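Side-chain contacts in bifunctional endomannanase/endoglucanase (PDB 3W0K), which probably hydrolyses internal beta-linkages in mannan and glucan chains: residues F297-H302 and R319-L324; F259-K264 and D268-W273; A32-N37 and E310-F315. One frame throughout, in Å; residues are numbered along the deposited sequence.

Overall arrangement
Interaction 1 lies between the other two, touching both, at the periphery of an eight-stranded beta/alpha barrel; interactions 2 and 3 do not touch. Interactions 1 and 2 are buried and depend on apolar fit, whereas interaction 3 is a surface contact with charged side chains. No direct hydrogen bond crosses any of the three, but a water bridges interaction 3. Interaction 2 joins the loop after barrel strand 254-259 to helix 267-284, while interaction 1 sets the loop after strand 287-290 against helix 319-327; His302 O and Asn263 ND2 probably hydrogen-bond between them. Interaction 3 ties the end of helix 25-33 to the hairpin 310-317 and meets interaction 1 where Leu322 packs on Tyr312 and Phe36.

Interaction 1: residues F297-H302 and R319-L324; sequences FGIVEH and RELLDL
Ile299 turns CG1 into the position between its backbone N and carbonyl carbon (chi1 62°), which sets CG2 anti to the carbonyl carbon, an arrangement that points CG2 at Leu321 and the CD1 arm at Leu322, the next residue of the helix. The CG2 methyl of Ile299 rests 3.9 Å from CD2 of Leu321 and almost as near to its CG. The longer arm of Ile299 runs on nearly straight (chi2 166°) and brings CD1 to 4.1 Å from CD1 of Leu322. Isoleucine suits this place: its CG2 methyl serves Leu321 while the longer CG1-CD1 arm reaches Leu322. Leu321 CD2 also lies 4.0 Å from Gly298 O, a contact of methyl with carbonyl. That Gly298 O accepts a hydrogen bond from His302 ND1, 3.3 Å away, a weak bond between two residues of the same loop. On the helix, Arg319 NE reaches Asp323 OD1 at 3.1 Å, one turn further on, in a salt bridge that lies close to the guanidinium plane.

Around this apolar join, Phe30 of helix 25-33 touches both Ile299 and Leu322, and Phe274 of helix 267-284 packs on Leu321. Helix 319-327 is thus held against the loop after barrel strand 287-290, with helices 25-33 and 267-284 as further neighbours.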
loop_
_atom_site.group_PDB
_atom_site.type_symbol
_atom_site.label_atom_id
_atom_site.label_comp_id
_atom_site.label_asym_id
_atom_site.label_seq_id
_atom_site.Cartn_x
_atom_site.Cartn_y
_atom_site.Cartn_z
ATOM N N PHE A 297 -1.798 -4.693 -12.325
ATOM C CA PHE A 297 -1.130 -3.458 -11.904
ATOM C C PHE A 297 0.390 -3.625 -11.860
ATOM O O PHE A 297 1.086 -2.816 -11.234
ATOM C CB PHE A 297 -1.597 -3.041 -10.501
ATOM C CG PHE A 297 -2.978 -2.452 -10.452
ATOM C CD1 PHE A 297 -4.095 -3.271 -10.343
ATOM C CD2 PHE A 297 -3.155 -1.072 -10.458
ATOM C CE1 PHE A 297 -5.376 -2.722 -10.236
ATOM C CE2 PHE A 297 -4.427 -0.511 -10.353
ATOM C CZ PHE A 297 -5.541 -1.340 -10.241
ATOM N N GLY A 298 0.909 -4.655 -12.523
ATOM C CA GLY A 298 2.346 -4.899 -12.491
ATOM C C GLY A 298 3.142 -4.569 -13.739
ATOM O O GLY A 298 2.668 -3.873 -14.639
ATOM N N ILE A 299 4.388 -5.035 -13.762
ATOM C CA ILE A 299 5.271 -4.817 -14.905
ATOM C C ILE A 299 5.445 -6.089 -15.733
ATOM O O ILE A 299 5.974 -6.041 -16.843
ATOM C CB ILE A 299 6.678 -4.301 -14.487
ATOM C CG1 ILE A 299 7.397 -5.320 -13.600
ATOM C CG2 ILE A 299 6.564 -2.954 -13.796
ATOM C CD1 ILE A 299 8.885 -5.042 -13.432
ATOM N N VAL A 300 5.001 -7.222 -15.200
ATOM C CA VAL A 300 5.138 -8.488 -15.911
ATOM C C VAL A 300 3.843 -8.878 -16.608
ATOM O O VAL A 300 2.878 -9.269 -15.953
ATOM C CB VAL A 300 5.567 -9.633 -14.961
ATOM C CG1 VAL A 300 5.806 -10.917 -15.757
ATOM C CG2 VAL A 300 6.823 -9.240 -14.201
ATOM N N GLU A 301 3.829 -8.742 -17.934
ATOM C CA GLU A 301 2.666 -9.090 -18.754
ATOM C C GLU A 301 1.348 -8.617 -18.140
ATOM O O GLU A 301 0.416 -9.404 -17.971
ATOM C CB GLU A 301 2.621 -10.605 -18.980
ATOM C CG GLU A 301 3.834 -11.158 -19.712
ATOM C CD GLU A 301 3.756 -12.658 -19.923
ATOM O OE1 GLU A 301 4.217 -13.411 -19.039
ATOM O OE2 GLU A 301 3.239 -13.085 -20.977
ATOM N N HIS A 302 1.270 -7.330 -17.813
ATOM C CA HIS A 302 0.061 -6.790 -17.198
ATOM C C HIS A 302 -1.189 -6.957 -18.061
ATOM O O HIS A 302 -2.271 -7.215 -17.533
ATOM C CB HIS A 302 0.264 -5.332 -16.768
ATOM C CG HIS A 302 0.762 -4.439 -17.858
ATOM N ND1 HIS A 302 2.071 -4.012 -17.930
ATOM C CD2 HIS A 302 0.126 -3.887 -18.918
ATOM C CE1 HIS A 302 2.218 -3.238 -18.990
ATOM N NE2 HIS A 302 1.053 -3.145 -19.606
ATOM N N ARG A 319 9.351 -3.261 -20.585
ATOM C CA ARG A 319 10.611 -2.541 -20.418
ATOM C C ARG A 319 10.459 -1.031 -20.279
ATOM O O ARG A 319 11.193 -0.401 -19.515
ATOM C CB ARG A 319 11.583 -2.873 -21.557
ATOM C CG ARG A 319 13.011 -2.402 -21.302
ATOM C CD ARG A 319 13.583 -3.035 -20.037
ATOM N NE ARG A 319 14.905 -2.514 -19.695
ATOM C CZ ARG A 319 16.050 -3.127 -19.979
ATOM N NH1 ARG A 319 16.046 -4.290 -20.615
ATOM N NH2 ARG A 319 17.202 -2.577 -19.619
ATOM N N GLU A 320 9.517 -0.450 -21.017
ATOM C CA GLU A 320 9.293 0.989 -20.947
ATOM C C GLU A 320 8.880 1.399 -19.535
ATOM O O GLU A 320 9.406 2.368 -18.982
ATOM C CB GLU A 320 8.231 1.424 -21.959
ATOM C CG GLU A 320 7.989 2.926 -21.977
ATOM C CD GLU A 320 6.985 3.363 -23.031
ATOM O OE1 GLU A 320 6.067 2.580 -23.369
ATOM O OE2 GLU A 320 7.109 4.507 -23.513
ATOM N N LEU A 321 7.951 0.646 -18.949
ATOM C CA LEU A 321 7.485 0.934 -17.596
ATOM C C LEU A 321 8.597 0.692 -16.575
ATOM O O LEU A 321 8.806 1.508 -15.673
ATOM C CB LEU A 321 6.250 0.097 -17.260
ATOM C CG LEU A 321 5.611 0.336 -15.888
ATOM C CD1 LEU A 321 5.364 1.825 -15.652
ATOM C CD2 LEU A 321 4.318 -0.454 -15.790
ATOM N N LEU A 322 9.307 -0.426 -16.714
ATOM C CA LEU A 322 10.409 -0.733 -15.806
ATOM C C LEU A 322 11.434 0.403 -15.841
ATOM O O LEU A 322 11.902 0.856 -14.797
ATOM C CB LEU A 322 11.078 -2.059 -16.191
ATOM C CG LEU A 322 12.347 -2.425 -15.411
ATOM C CD1 LEU A 322 12.055 -2.547 -13.921
ATOM C CD2 LEU A 322 12.924 -3.722 -15.949
ATOM N N ASP A 323 11.750 0.884 -17.043
ATOM C CA ASP A 323 12.708 1.977 -17.195
ATOM C C ASP A 323 12.226 3.241 -16.494
ATOM O O ASP A 323 13.019 3.950 -15.874
ATOM C CB ASP A 323 12.997 2.253 -18.675
ATOM C CG ASP A 323 13.904 1.201 -19.305
ATOM O OD1 ASP A 323 14.431 0.326 -18.582
ATOM O OD2 ASP A 323 14.092 1.254 -20.537
ATOM N N LEU A 324 10.925 3.514 -16.580
ATOM C CA LEU A 324 10.347 4.682 -15.919
ATOM C C LEU A 324 10.461 4.544 -14.401
ATOM O O LEU A 324 10.748 5.513 -13.703
ATOM C CB LEU A 324 8.880 4.857 -16.312
ATOM C CG LEU A 324 8.614 5.454 -17.693
ATOM C CD1 LEU A 324 7.123 5.440 -17.982
ATOM C CD2 LEU A 324 9.167 6.872 -17.747
#

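Interaction 2: residues F259-K264 and D268-W273; sequences FGCFNK and DVAIRW
The chain leaves barrel strand 254-259 extended through Gly260 and Cys261, turns, and returns as helix 267-284, so that Cys261 and Ala270 have CA atoms 6.6 Å apart. Cys261 directs its CB toward the helix, and with SG anti to the backbone N (chi1 -176°) the sulfur comes to 3.9 Å from Ala270 CB. Alanine suits this spot: its single methyl meets the sulfur while the helix stays close to the loop. One turn on, Trp273 brings the six-membered part of its indole to the start of the loop. Its CH2 atom approaches Gly260 O at 3.5 Å, and CZ3 lies 4.2 Å from Cys261 CB, both neighbours standing oblique to the ring. Gly260 N, by contrast, is at the ring edge and in its plane. The backbone angles of Gly260 (phi 145°) would press a CB against the carbonyl oxygen of Phe259, which explains the glycine. Trp273 also has a polar anchor elsewhere, as NE1 donates to Gln199 O, while Tyr222 meets the indole edge-to-face and Leu203 packs against it. Replacing Trp273 with an alanine here would probably open a gap beside Gly260 and Cys261 and leave Gln199 O without its indole donor.

The arrangement is the beta-alpha loop that follows the seventh strand of a TIM barrel, leading from the C-terminal end of strand 254-259 into helix 267-284; in family 5 glycoside hydrolases that end of the barrel carries the active site.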
loop_
_atom_site.group_PDB
_atom_site.type_symbol
_atom_site.label_atom_id
_atom_site.label_comp_id
_atom_site.label_asym_id
_atom_site.label_seq_id
_atom_site.Cartn_x
_atom_site.Cartn_y
_atom_site.Cartn_z
ATOM N N PHE A 259 0.580 2.427 -5.955
ATOM C CA PHE A 259 0.278 3.232 -7.128
ATOM C C PHE A 259 0.259 2.311 -8.333
ATOM O O PHE A 259 0.711 1.165 -8.260
ATOM C CB PHE A 259 1.252 4.416 -7.321
ATOM C CG PHE A 259 2.542 4.064 -8.009
ATOM C CD1 PHE A 259 2.805 4.536 -9.295
ATOM C CD2 PHE A 259 3.515 3.313 -7.361
ATOM C CE1 PHE A 259 4.022 4.267 -9.922
ATOM C CE2 PHE A 259 4.736 3.036 -7.978
ATOM C CZ PHE A 259 4.990 3.515 -9.261
ATOM N N GLY A 260 -0.328 2.783 -9.424
ATOM C CA GLY A 260 -0.374 1.964 -10.616
ATOM C C GLY A 260 -1.640 2.142 -11.416
ATOM O O GLY A 260 -2.525 2.918 -11.047
ATOM N N CYS A 261 -1.739 1.367 -12.489
ATOM C CA CYS A 261 -2.881 1.425 -13.384
ATOM C C CYS A 261 -3.359 0.020 -13.724
ATOM O O CYS A 261 -2.550 -0.886 -13.933
ATOM C CB CYS A 261 -2.465 2.155 -14.662
ATOM S SG CYS A 261 -3.783 2.413 -15.854
ATOM N N PHE A 262 -4.679 -0.151 -13.777
ATOM C CA PHE A 262 -5.294 -1.434 -14.108
ATOM C C PHE A 262 -5.002 -1.751 -15.583
ATOM O O PHE A 262 -4.516 -0.888 -16.321
ATOM C CB PHE A 262 -6.796 -1.362 -13.827
ATOM C CG PHE A 262 -7.490 -2.697 -13.812
ATOM C CD1 PHE A 262 -6.931 -3.790 -13.158
ATOM C CD2 PHE A 262 -8.727 -2.850 -14.431
ATOM C CE1 PHE A 262 -7.595 -5.014 -13.120
ATOM C CE2 PHE A 262 -9.398 -4.071 -14.398
ATOM C CZ PHE A 262 -8.831 -5.154 -13.740
ATOM N N ASN A 263 -5.319 -2.967 -16.017
ATOM C CA ASN A 263 -5.006 -3.388 -17.384
ATOM C C ASN A 263 -6.054 -3.240 -18.487
ATOM O O ASN A 263 -5.942 -3.885 -19.533
ATOM C CB ASN A 263 -4.457 -4.820 -17.369
ATOM C CG ASN A 263 -5.519 -5.859 -17.030
ATOM O OD1 ASN A 263 -6.627 -5.526 -16.604
ATOM N ND2 ASN A 263 -5.182 -7.124 -17.233
ATOM N N LYS A 264 -7.060 -2.399 -18.269
ATOM C CA LYS A 264 -8.092 -2.185 -19.284
ATOM C C LYS A 264 -7.882 -0.859 -20.012
ATOM O O LYS A 264 -8.444 -0.624 -21.083
ATOM C CB LYS A 264 -9.486 -2.246 -18.657
ATOM C CG LYS A 264 -9.837 -3.610 -18.088
ATOM C CD LYS A 264 -9.733 -4.697 -19.146
ATOM C CE LYS A 264 -10.046 -6.063 -18.558
ATOM N NZ LYS A 264 -9.952 -7.143 -19.579
ATOM N N ASP A 268 -0.756 3.383 -24.097
ATOM C CA ASP A 268 -0.179 4.693 -24.380
ATOM C C ASP A 268 -0.694 5.721 -23.372
ATOM O O ASP A 268 0.055 6.583 -22.915
ATOM C CB ASP A 268 -0.488 5.134 -25.820
ATOM C CG ASP A 268 -1.960 5.424 -26.048
ATOM O OD1 ASP A 268 -2.274 6.517 -26.567
ATOM O OD2 ASP A 268 -2.803 4.566 -25.714
ATOM N N VAL A 269 -1.964 5.586 -22.996
ATOM C CA VAL A 269 -2.593 6.479 -22.029
ATOM C C VAL A 269 -2.014 6.240 -20.632
ATOM O O VAL A 269 -1.708 7.188 -19.905
ATOM C CB VAL A 269 -4.129 6.272 -22.009
ATOM C CG1 VAL A 269 -4.773 7.104 -20.908
ATOM C CG2 VAL A 269 -4.719 6.649 -23.366
ATOM N N ALA A 270 -1.840 4.970 -20.277
ATOM C CA ALA A 270 -1.286 4.604 -18.975
ATOM C C ALA A 270 0.140 5.124 -18.829
ATOM O O ALA A 270 0.487 5.720 -17.811
ATOM C CB ALA A 270 -1.320 3.094 -18.795
ATOM N N ILE A 271 0.959 4.902 -19.856
ATOM C CA ILE A 271 2.345 5.357 -19.847
ATOM C C ILE A 271 2.427 6.875 -19.704
ATOM O O ILE A 271 3.242 7.377 -18.941
ATOM C CB ILE A 271 3.103 4.891 -21.121
ATOM C CG1 ILE A 271 3.382 3.386 -21.043
ATOM C CG2 ILE A 271 4.405 5.674 -21.301
ATOM C CD1 ILE A 271 4.399 2.995 -19.974
ATOM N N ARG A 272 1.554 7.594 -20.410
ATOM C CA ARG A 272 1.539 9.055 -20.343
ATOM C C ARG A 272 1.261 9.521 -18.912
ATOM O O ARG A 272 1.878 10.469 -18.422
ATOM C CB ARG A 272 0.480 9.625 -21.296
ATOM C CG ARG A 272 0.426 11.144 -21.324
ATOM C CD ARG A 272 1.743 11.736 -21.791
ATOM N NE ARG A 272 1.756 13.191 -21.668
ATOM C CZ ARG A 272 2.088 13.852 -20.562
ATOM N NH1 ARG A 272 2.442 13.187 -19.466
ATOM N NH2 ARG A 272 2.081 15.179 -20.558
ATOM N N TRP A 273 0.343 8.828 -18.245
ATOM C CA TRP A 273 -0.010 9.145 -16.869
ATOM C C TRP A 273 1.154 8.780 -15.937
ATOM O O TRP A 273 1.504 9.554 -15.043
ATOM C CB TRP A 273 -1.298 8.414 -16.481
ATOM C CG TRP A 273 -1.589 8.434 -15.017
ATOM C CD1 TRP A 273 -2.184 9.436 -14.305
ATOM C CD2 TRP A 273 -1.253 7.412 -14.074
ATOM N NE1 TRP A 273 -2.229 9.103 -12.969
ATOM C CE2 TRP A 273 -1.663 7.865 -12.802
ATOM C CE3 TRP A 273 -0.636 6.159 -14.181
ATOM C CZ2 TRP A 273 -1.476 7.106 -11.641
ATOM C CZ3 TRP A 273 -0.450 5.406 -13.031
ATOM C CH2 TRP A 273 -0.868 5.883 -11.777
#

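Interaction 3: residues A32-N37 and E310-F315; sequences AETGFN and EYYRGF
Arg313 reaches across to Glu33 with an extended chain, and its CB begins the contact at 3.9 Å from Glu33 OE1. CG passes over the centre of the Tyr312 ring, 4.0 Å above its plane, while CD again lies near Glu33 OE1. Arg313 NE stays 4.8 Å from Glu33 OE1, too far for a salt bridge, though the opposite charges probably attract weakly. At the tip, NH1 comes 2.9 Å from Glu33 O, at an angle too poor for a hydrogen bond, and Tyr312 OH sits over the guanidinium face. A long arginine suits this surface position, where its aliphatic part covers the tyrosine while the charged end meets the helix terminus. A water bridges the two segments, donating to both Glu33 OE1 and Arg313 O. Next to the guanidinium group, Thr34 CG2 packs 3.9 Å from Tyr312 CE2, whereas its OG1 turns back to Phe30 O.

Gly35, with positive phi, is the C-prime residue of a Schellman motif closing helix 25-33. Across the contact is a beta hairpin whose type I' turn runs from Tyr312 to Phe315; its corners, Arg313 and Gly314, have positive phi, and at Gly314 a CB would jam against Arg313 O, hence the glycine.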
loop_
_atom_site.group_PDB
_atom_site.type_symbol
_atom_site.label_atom_id
_atom_site.label_comp_id
_atom_site.label_asym_id
_atom_site.label_seq_id
_atom_site.Cartn_x
_atom_site.Cartn_y
_atom_site.Cartn_z
ATOM N N ALA A 32 15.998 -7.282 -6.436
ATOM C CA ALA A 32 17.377 -7.066 -6.017
ATOM C C ALA A 32 18.298 -6.793 -7.202
ATOM O O ALA A 32 19.130 -5.886 -7.152
ATOM C CB ALA A 32 17.880 -8.273 -5.225
ATOM N N GLU A 33 18.125 -7.562 -8.273
ATOM C CA GLU A 33 18.955 -7.408 -9.463
ATOM C C GLU A 33 18.700 -6.126 -10.252
ATOM O O GLU A 33 19.539 -5.710 -11.051
ATOM C CB GLU A 33 18.816 -8.633 -10.366
ATOM C CG GLU A 33 19.404 -9.895 -9.746
ATOM C CD GLU A 33 19.183 -11.143 -10.579
ATOM O OE1 GLU A 33 18.638 -11.045 -11.698
ATOM O OE2 GLU A 33 19.566 -12.232 -10.109
ATOM N N THR A 34 17.552 -5.495 -10.021
ATOM C CA THR A 34 17.227 -4.257 -10.723
ATOM C C THR A 34 17.232 -3.019 -9.825
ATOM O O THR A 34 16.741 -1.959 -10.212
ATOM C CB THR A 34 15.893 -4.362 -11.500
ATOM O OG1 THR A 34 14.846 -4.766 -10.613
ATOM C CG2 THR A 34 16.013 -5.374 -12.636
ATOM N N GLY A 35 17.771 -3.164 -8.616
ATOM C CA GLY A 35 17.874 -2.028 -7.715
ATOM C C GLY A 35 16.724 -1.676 -6.789
ATOM O O GLY A 35 16.788 -0.645 -6.119
ATOM N N PHE A 36 15.669 -2.484 -6.768
ATOM C CA PHE A 36 14.545 -2.217 -5.871
ATOM C C PHE A 36 14.943 -2.694 -4.478
ATOM O O PHE A 36 15.695 -3.660 -4.341
ATOM C CB PHE A 36 13.274 -2.910 -6.364
ATOM C CG PHE A 36 12.768 -2.371 -7.673
ATOM C CD1 PHE A 36 11.943 -1.251 -7.707
ATOM C CD2 PHE A 36 13.128 -2.975 -8.874
ATOM C CE1 PHE A 36 11.479 -0.740 -8.918
ATOM C CE2 PHE A 36 12.671 -2.471 -10.090
ATOM C CZ PHE A 36 11.846 -1.353 -10.114
ATOM N N ASN A 37 14.435 -2.021 -3.449
ATOM C CA ASN A 37 14.801 -2.346 -2.071
ATOM C C ASN A 37 13.621 -2.327 -1.107
ATOM O O ASN A 37 13.811 -2.222 0.109
ATOM C CB ASN A 37 15.819 -1.310 -1.592
ATOM C CG ASN A 37 15.274 0.116 -1.652
ATOM O OD1 ASN A 37 14.073 0.329 -1.843
ATOM N ND2 ASN A 37 16.157 1.094 -1.498
ATOM N N GLU A 310 9.195 -8.081 -23.072
ATOM C CA GLU A 310 10.434 -8.736 -23.471
ATOM C C GLU A 310 11.064 -9.449 -22.283
ATOM O O GLU A 310 10.970 -8.980 -21.143
ATOM C CB GLU A 310 11.426 -7.712 -24.031
ATOM C CG GLU A 310 11.815 -6.620 -23.039
ATOM C CD GLU A 310 12.874 -5.675 -23.575
ATOM O OE1 GLU A 310 12.631 -5.031 -24.618
ATOM O OE2 GLU A 310 13.948 -5.568 -22.942
ATOM N N TYR A 311 11.700 -10.584 -22.552
ATOM C CA TYR A 311 12.365 -11.338 -21.502
ATOM C C TYR A 311 13.506 -10.517 -20.918
ATOM O O TYR A 311 14.337 -9.979 -21.652
ATOM C CB TYR A 311 12.933 -12.662 -22.029
ATOM C CG TYR A 311 13.812 -13.343 -21.003
ATOM C CD1 TYR A 311 13.249 -14.102 -19.979
ATOM C CD2 TYR A 311 15.197 -13.145 -20.994
ATOM C CE1 TYR A 311 14.034 -14.640 -18.966
ATOM C CE2 TYR A 311 15.994 -13.679 -19.976
ATOM C CZ TYR A 311 15.401 -14.420 -18.967
ATOM O OH TYR A 311 16.160 -14.920 -17.937
ATOM N N TYR A 312 13.544 -10.440 -19.591
ATOM C CA TYR A 312 14.591 -9.716 -18.892
ATOM C C TYR A 312 14.713 -10.252 -17.480
ATOM O O TYR A 312 13.775 -10.164 -16.685
ATOM C CB TYR A 312 14.304 -8.212 -18.847
ATOM C CG TYR A 312 15.416 -7.393 -18.219
ATOM C CD1 TYR A 312 16.698 -7.378 -18.773
ATOM C CD2 TYR A 312 15.183 -6.622 -17.077
ATOM C CE1 TYR A 312 17.721 -6.616 -18.209
ATOM C CE2 TYR A 312 16.199 -5.856 -16.506
ATOM C CZ TYR A 312 17.465 -5.858 -17.078
ATOM O OH TYR A 312 18.473 -5.102 -16.524
ATOM N N ARG A 313 15.862 -10.855 -17.201
ATOM C CA ARG A 313 16.171 -11.405 -15.886
ATOM C C ARG A 313 15.082 -12.261 -15.238
ATOM O O ARG A 313 14.694 -12.037 -14.086
ATOM C CB ARG A 313 16.651 -10.279 -14.962
ATOM C CG ARG A 313 17.947 -9.663 -15.474
ATOM C CD ARG A 313 18.477 -8.506 -14.646
ATOM N NE ARG A 313 19.736 -8.032 -15.220
ATOM C CZ ARG A 313 20.377 -6.927 -14.853
ATOM N NH1 ARG A 313 19.890 -6.149 -13.896
ATOM N NH2 ARG A 313 21.510 -6.594 -15.459
ATOM N N GLY A 314 14.584 -13.230 -16.003
ATOM C CA GLY A 314 13.579 -14.155 -15.506
ATOM C C GLY A 314 12.110 -13.878 -15.769
ATOM O O GLY A 314 11.276 -14.750 -15.525
ATOM N N PHE A 315 11.781 -12.700 -16.290
ATOM C CA PHE A 315 10.379 -12.357 -16.534
ATOM C C PHE A 315 10.149 -11.604 -17.843
ATOM O O PHE A 315 11.064 -10.975 -18.375
ATOM C CB PHE A 315 9.844 -11.506 -15.370
ATOM C CG PHE A 315 9.869 -12.209 -14.038
ATOM C CD1 PHE A 315 10.983 -12.116 -13.203
ATOM C CD2 PHE A 315 8.791 -12.986 -13.632
ATOM C CE1 PHE A 315 11.020 -12.796 -11.985
ATOM C CE2 PHE A 315 8.821 -13.667 -12.416
ATOM C CZ PHE A 315 9.937 -13.571 -11.595
HETATM O O HOH W 1 15.886 -11.783 -11.650
#